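Local coordinates for protein putative sulfatase yidJ (Bacteroides fragilis, PDB 2QZU) that probably hydrolyses sulfate esters as a calcium-dependent enzyme of the arylsulfatase type, within the alkaline phosphatase clan, at residues G128-K132 against V226-P230; G131-L135 against Y172-D176. All coordinates share one frame. Numbering follows the deposited sequence.

Interaction 1. Residues G128-K132 against V226-P230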
loop_
_atom_site.group_PDB
_atom_site.type_symbol
_atom_site.label_atom_id
_atom_site.label_comp_id
_atom_site.label_asym_id
_atom_site.label_seq_id
_atom_site.Cartn_x
_atom_site.Cartn_y
_atom_site.Cartn_z
ATOM N N GLY A 128 -25.820 7.322 19.619
ATOM C CA GLY A 128 -25.246 6.418 18.632
ATOM C C GLY A 128 -23.896 6.886 18.101
ATOM O O GLY A 128 -23.669 8.082 17.930
ATOM N N TYR A 129 -22.997 5.941 17.845
ATOM C CA TYR A 129 -21.674 6.260 17.318
ATOM C C TYR A 129 -21.331 5.254 16.224
ATOM O O TYR A 129 -21.355 4.047 16.450
ATOM C CB TYR A 129 -20.614 6.190 18.425
ATOM C CG TYR A 129 -19.282 6.814 18.036
ATOM C CD1 TYR A 129 -18.916 8.076 18.512
ATOM C CD2 TYR A 129 -18.406 6.163 17.168
ATOM C CE1 TYR A 129 -17.715 8.674 18.133
ATOM C CE2 TYR A 129 -17.194 6.757 16.778
ATOM C CZ TYR A 129 -16.862 8.012 17.266
ATOM O OH TYR A 129 -15.687 8.620 16.885
ATOM N N ILE A 130 -21.018 5.756 15.035
ATOM C CA ILE A 130 -20.674 4.894 13.911
ATOM C C ILE A 130 -19.336 5.344 13.330
ATOM O O ILE A 130 -19.163 6.519 13.016
ATOM C CB ILE A 130 -21.748 4.990 12.792
ATOM C CG1 ILE A 130 -23.124 4.615 13.346
ATOM C CG2 ILE A 130 -21.375 4.084 11.627
ATOM C CD1 ILE A 130 -24.260 4.906 12.383
ATOM N N GLY A 131 -18.387 4.422 13.201
ATOM C CA GLY A 131 -17.110 4.797 12.618
ATOM C C GLY A 131 -15.886 4.665 13.494
ATOM O O GLY A 131 -15.858 3.877 14.441
ATOM N N LYS A 132 -14.870 5.458 13.168
ATOM C CA LYS A 132 -13.590 5.462 13.869
ATOM C C LYS A 132 -13.652 6.168 15.220
ATOM O O LYS A 132 -14.109 7.306 15.317
ATOM C CB LYS A 132 -12.542 6.131 12.974
ATOM C CG LYS A 132 -11.158 6.239 13.577
ATOM C CD LYS A 132 -10.214 6.926 12.603
ATOM C CE LYS A 132 -8.858 7.168 13.243
ATOM N NZ LYS A 132 -7.953 7.919 12.330
ATOM N N VAL A 226 -21.055 10.253 13.255
ATOM C CA VAL A 226 -20.683 9.438 12.109
ATOM C C VAL A 226 -19.241 9.870 11.835
ATOM O O VAL A 226 -18.996 10.976 11.363
ATOM C CB VAL A 226 -21.574 9.723 10.878
ATOM C CG1 VAL A 226 -21.167 8.821 9.725
ATOM C CG2 VAL A 226 -23.036 9.487 11.231
ATOM N N SER A 227 -18.302 8.989 12.166
ATOM C CA SER A 227 -16.875 9.252 12.022
ATOM C C SER A 227 -16.280 8.459 10.857
ATOM O O SER A 227 -15.918 7.290 11.009
ATOM C CB SER A 227 -16.174 8.886 13.335
ATOM O OG SER A 227 -14.778 9.107 13.273
HETATM N N MSE A 228 -16.175 9.106 9.698
HETATM C CA MSE A 228 -15.647 8.456 8.498
HETATM C C MSE A 228 -14.128 8.531 8.427
HETATM O O MSE A 228 -13.523 9.493 8.896
HETATM C CB MSE A 228 -16.260 9.098 7.256
HETATM C CG MSE A 228 -17.775 8.968 7.195
HETATM SE SE MSE A 228 -18.515 9.970 5.708
HETATM C CE MSE A 228 -20.367 9.409 5.863
ATOM N N ASN A 229 -13.522 7.513 7.823
ATOM C CA ASN A 229 -12.069 7.445 7.714
ATOM C C ASN A 229 -11.520 8.246 6.529
ATOM O O ASN A 229 -10.664 9.112 6.711
ATOM C CB ASN A 229 -11.616 5.982 7.652
ATOM C CG ASN A 229 -10.224 5.784 8.223
ATOM O OD1 ASN A 229 -9.316 6.563 7.946
ATOM N ND2 ASN A 229 -10.050 4.739 9.025
ATOM N N PRO A 230 -11.985 7.965 5.296
ATOM C CA PRO A 230 -11.451 8.759 4.181
ATOM C C PRO A 230 -11.801 10.220 4.485
ATOM O O PRO A 230 -12.794 10.483 5.157
ATOM C CB PRO A 230 -12.230 8.236 2.976
ATOM C CG PRO A 230 -12.573 6.816 3.364
ATOM C CD PRO A 230 -12.949 6.952 4.822
HETATM O O HOH W 1 -7.470 6.409 10.112
#
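Ser227 takes the t rotamer. This sets Ser227 OG 2.8 Å from the backbone O of Lys132, to which it donates a hydrogen bond. Tyr129, also t, swings its ring along the chain so that its OH donates to the same Lys132 O at 2.6 Å; the OH lies 3.6 Å from Ser227 CB. The backbones run parallel, with Ser227 N hydrogen-bonded to Ile130 O (2.8 Å) and Lys132 N to Ser227 O (3.0 Å). These are neighbouring strands, 126-130 and 222-228, at their C-terminal ends in the large mixed sheet of the sulfatase alpha/beta fold. Ile130 (m, t) and Val226 (t) share one face, where helix 200-213 packs on both. Gly131 would have a CB jammed against Ser227 O. Lys132 is extended, all four chi angles near t. Lys132 NZ pairs with Asp36 in a salt bridge and donates to water 1 at 2.7 Å; that water donates to Asn229 OD1 at 2.9 Å. Asn229 ND2 makes a probable hydrogen bond to Tyr172 OH.

Interaction 2. Residues G131-L135 against Y172-D176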
loop_
_atom_site.group_PDB
_atom_site.type_symbol
_atom_site.label_atom_id
_atom_site.label_comp_id
_atom_site.label_asym_id
_atom_site.label_seq_id
_atom_site.Cartn_x
_atom_site.Cartn_y
_atom_site.Cartn_z
ATOM N N GLY A 131 -18.387 4.422 13.201
ATOM C CA GLY A 131 -17.110 4.797 12.618
ATOM C C GLY A 131 -15.886 4.665 13.494
ATOM O O GLY A 131 -15.858 3.877 14.441
ATOM N N LYS A 132 -14.870 5.458 13.168
ATOM C CA LYS A 132 -13.590 5.462 13.869
ATOM C C LYS A 132 -13.652 6.168 15.220
ATOM O O LYS A 132 -14.109 7.306 15.317
ATOM C CB LYS A 132 -12.542 6.131 12.974
ATOM C CG LYS A 132 -11.158 6.239 13.577
ATOM C CD LYS A 132 -10.214 6.926 12.603
ATOM C CE LYS A 132 -8.858 7.168 13.243
ATOM N NZ LYS A 132 -7.953 7.919 12.330
ATOM N N TRP A 133 -13.176 5.480 16.256
ATOM C CA TRP A 133 -13.160 5.997 17.630
ATOM C C TRP A 133 -11.736 6.432 17.997
ATOM O O TRP A 133 -11.501 7.564 18.428
ATOM C CB TRP A 133 -13.644 4.883 18.572
ATOM C CG TRP A 133 -13.639 5.195 20.041
ATOM C CD1 TRP A 133 -12.967 4.512 21.018
ATOM C CD2 TRP A 133 -14.397 6.211 20.710
ATOM N NE1 TRP A 133 -13.268 5.038 22.255
ATOM C CE2 TRP A 133 -14.144 6.081 22.094
ATOM C CE3 TRP A 133 -15.272 7.217 20.274
ATOM C CZ2 TRP A 133 -14.732 6.920 23.050
ATOM C CZ3 TRP A 133 -15.861 8.057 21.227
ATOM C CH2 TRP A 133 -15.585 7.899 22.599
ATOM N N HIS A 134 -10.795 5.506 17.816
ATOM C CA HIS A 134 -9.370 5.707 18.080
ATOM C C HIS A 134 -9.037 6.377 19.416
ATOM O O HIS A 134 -8.223 7.297 19.463
ATOM C CB HIS A 134 -8.727 6.513 16.942
ATOM C CG HIS A 134 -7.250 6.295 16.813
ATOM N ND1 HIS A 134 -6.446 7.089 16.017
ATOM C CD2 HIS A 134 -6.430 5.371 17.365
ATOM C CE1 HIS A 134 -5.200 6.658 16.088
ATOM N NE2 HIS A 134 -5.161 5.615 16.899
ATOM N N LEU A 135 -9.663 5.918 20.496
ATOM C CA LEU A 135 -9.392 6.489 21.809
ATOM C C LEU A 135 -9.098 5.427 22.874
ATOM O O LEU A 135 -9.098 5.722 24.071
ATOM C CB LEU A 135 -10.562 7.380 22.248
ATOM C CG LEU A 135 -10.577 8.768 21.592
ATOM C CD1 LEU A 135 -11.917 9.444 21.849
ATOM C CD2 LEU A 135 -9.422 9.610 22.145
ATOM N N TYR A 172 -14.942 1.037 15.425
ATOM C CA TYR A 172 -13.650 0.376 15.548
ATOM C C TYR A 172 -12.626 1.368 16.109
ATOM O O TYR A 172 -12.940 2.547 16.302
ATOM C CB TYR A 172 -13.192 -0.145 14.182
ATOM C CG TYR A 172 -13.080 0.921 13.115
ATOM C CD1 TYR A 172 -14.206 1.369 12.417
ATOM C CD2 TYR A 172 -11.845 1.497 12.810
ATOM C CE1 TYR A 172 -14.098 2.365 11.439
ATOM C CE2 TYR A 172 -11.728 2.486 11.839
ATOM C CZ TYR A 172 -12.857 2.915 11.157
ATOM O OH TYR A 172 -12.739 3.886 10.189
ATOM N N GLY A 173 -11.416 0.885 16.398
ATOM C CA GLY A 173 -10.368 1.752 16.919
ATOM C C GLY A 173 -9.828 2.561 15.756
ATOM O O GLY A 173 -10.106 3.751 15.630
ATOM N N THR A 174 -9.027 1.911 14.917
ATOM C CA THR A 174 -8.510 2.533 13.704
ATOM C C THR A 174 -8.202 1.392 12.742
ATOM O O THR A 174 -7.849 0.291 13.167
ATOM C CB THR A 174 -7.274 3.444 13.957
ATOM O OG1 THR A 174 -7.065 4.272 12.801
ATOM C CG2 THR A 174 -6.025 2.629 14.239
ATOM N N TYR A 175 -8.374 1.649 11.449
ATOM C CA TYR A 175 -8.187 0.640 10.403
ATOM C C TYR A 175 -8.328 1.429 9.108
ATOM O O TYR A 175 -9.333 2.124 8.919
ATOM C CB TYR A 175 -9.303 -0.396 10.523
ATOM C CG TYR A 175 -9.314 -1.482 9.475
ATOM C CD1 TYR A 175 -8.669 -2.702 9.691
ATOM C CD2 TYR A 175 -10.025 -1.314 8.289
ATOM C CE1 TYR A 175 -8.745 -3.731 8.747
ATOM C CE2 TYR A 175 -10.102 -2.324 7.347
ATOM C CZ TYR A 175 -9.469 -3.528 7.580
ATOM O OH TYR A 175 -9.595 -4.536 6.653
ATOM N N ASP A 176 -7.364 1.288 8.199
ATOM C CA ASP A 176 -7.374 2.100 6.990
ATOM C C ASP A 176 -7.571 1.481 5.615
ATOM O O ASP A 176 -7.357 2.157 4.609
ATOM C CB ASP A 176 -6.109 2.965 6.973
ATOM C CG ASP A 176 -5.868 3.665 8.303
ATOM O OD1 ASP A 176 -6.858 4.051 8.954
ATOM O OD2 ASP A 176 -4.696 3.836 8.702
HETATM O O HOH W 1 -7.470 6.409 10.112
#
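Gly131 sits where the chain turns a corner after strand 126-130. Its phi and psi of 118° and -155° would press a CB against the preceding carbonyl. Gly131 O, less surely placed, accepts a hydrogen bond from Tyr172 N at 3.1 Å. Lys132 forms a parallel bridge with Tyr172, and both side chains lie on the same face. Lys132 CA sits over the Tyr172 ring, 4.0 Å from its centroid, a CH-pi contact. The extended Lys132 chain then passes Gly173 O (3.4 Å from CG) and Thr174 OG1 (3.4 Å from CE). Its NZ forms a salt bridge with Asp36 and reaches water 1, which donates to Asp176 OD1 at 2.7 Å. Trp133 N donates to Tyr172 O at 2.9 Å, the second hydrogen bond of the Lys132-Tyr172 bridge, while its indole leads away. His134 N makes a weak hydrogen bond to Gly173 O at 2.9 Å. Thr174 CB lies over one face of the His134 imidazole, 4.0 Å from the ring centroid. His134 ND1 is hydrogen-bonded to Ser76 OG. Ser76, unmodified here, is the residue predicted to become 3-oxoalanine. Its contact with His134 is consistent with these loops at the C-terminal strand ends lining the sulfatase active site.

Interactions 1 and 2 share Gly131 and Lys132, and their centres are about 8 Å apart. Strand 126-130 lies between 222-228 and the outermost strand 168-172, so the two contacts address its two neighbours. The C-terminal ends of those two neighbours, and the loops that follow, also meet. Asn229 ND2 lies 3.1 Å from Tyr172 OH and 3.3 Å from Asp176 OD1, both probable hydrogen bonds. Water 1 belongs to both contacts and joins Lys132 NZ, Asn229 OD1 and Asp176 OD1. Lys132 NZ also makes a weak hydrogen bond to Ser76, and His134 is hydrogen-bonded to the same serine. Both contacts therefore border the predicted formylglycine position, consistent with a sulfatase active site.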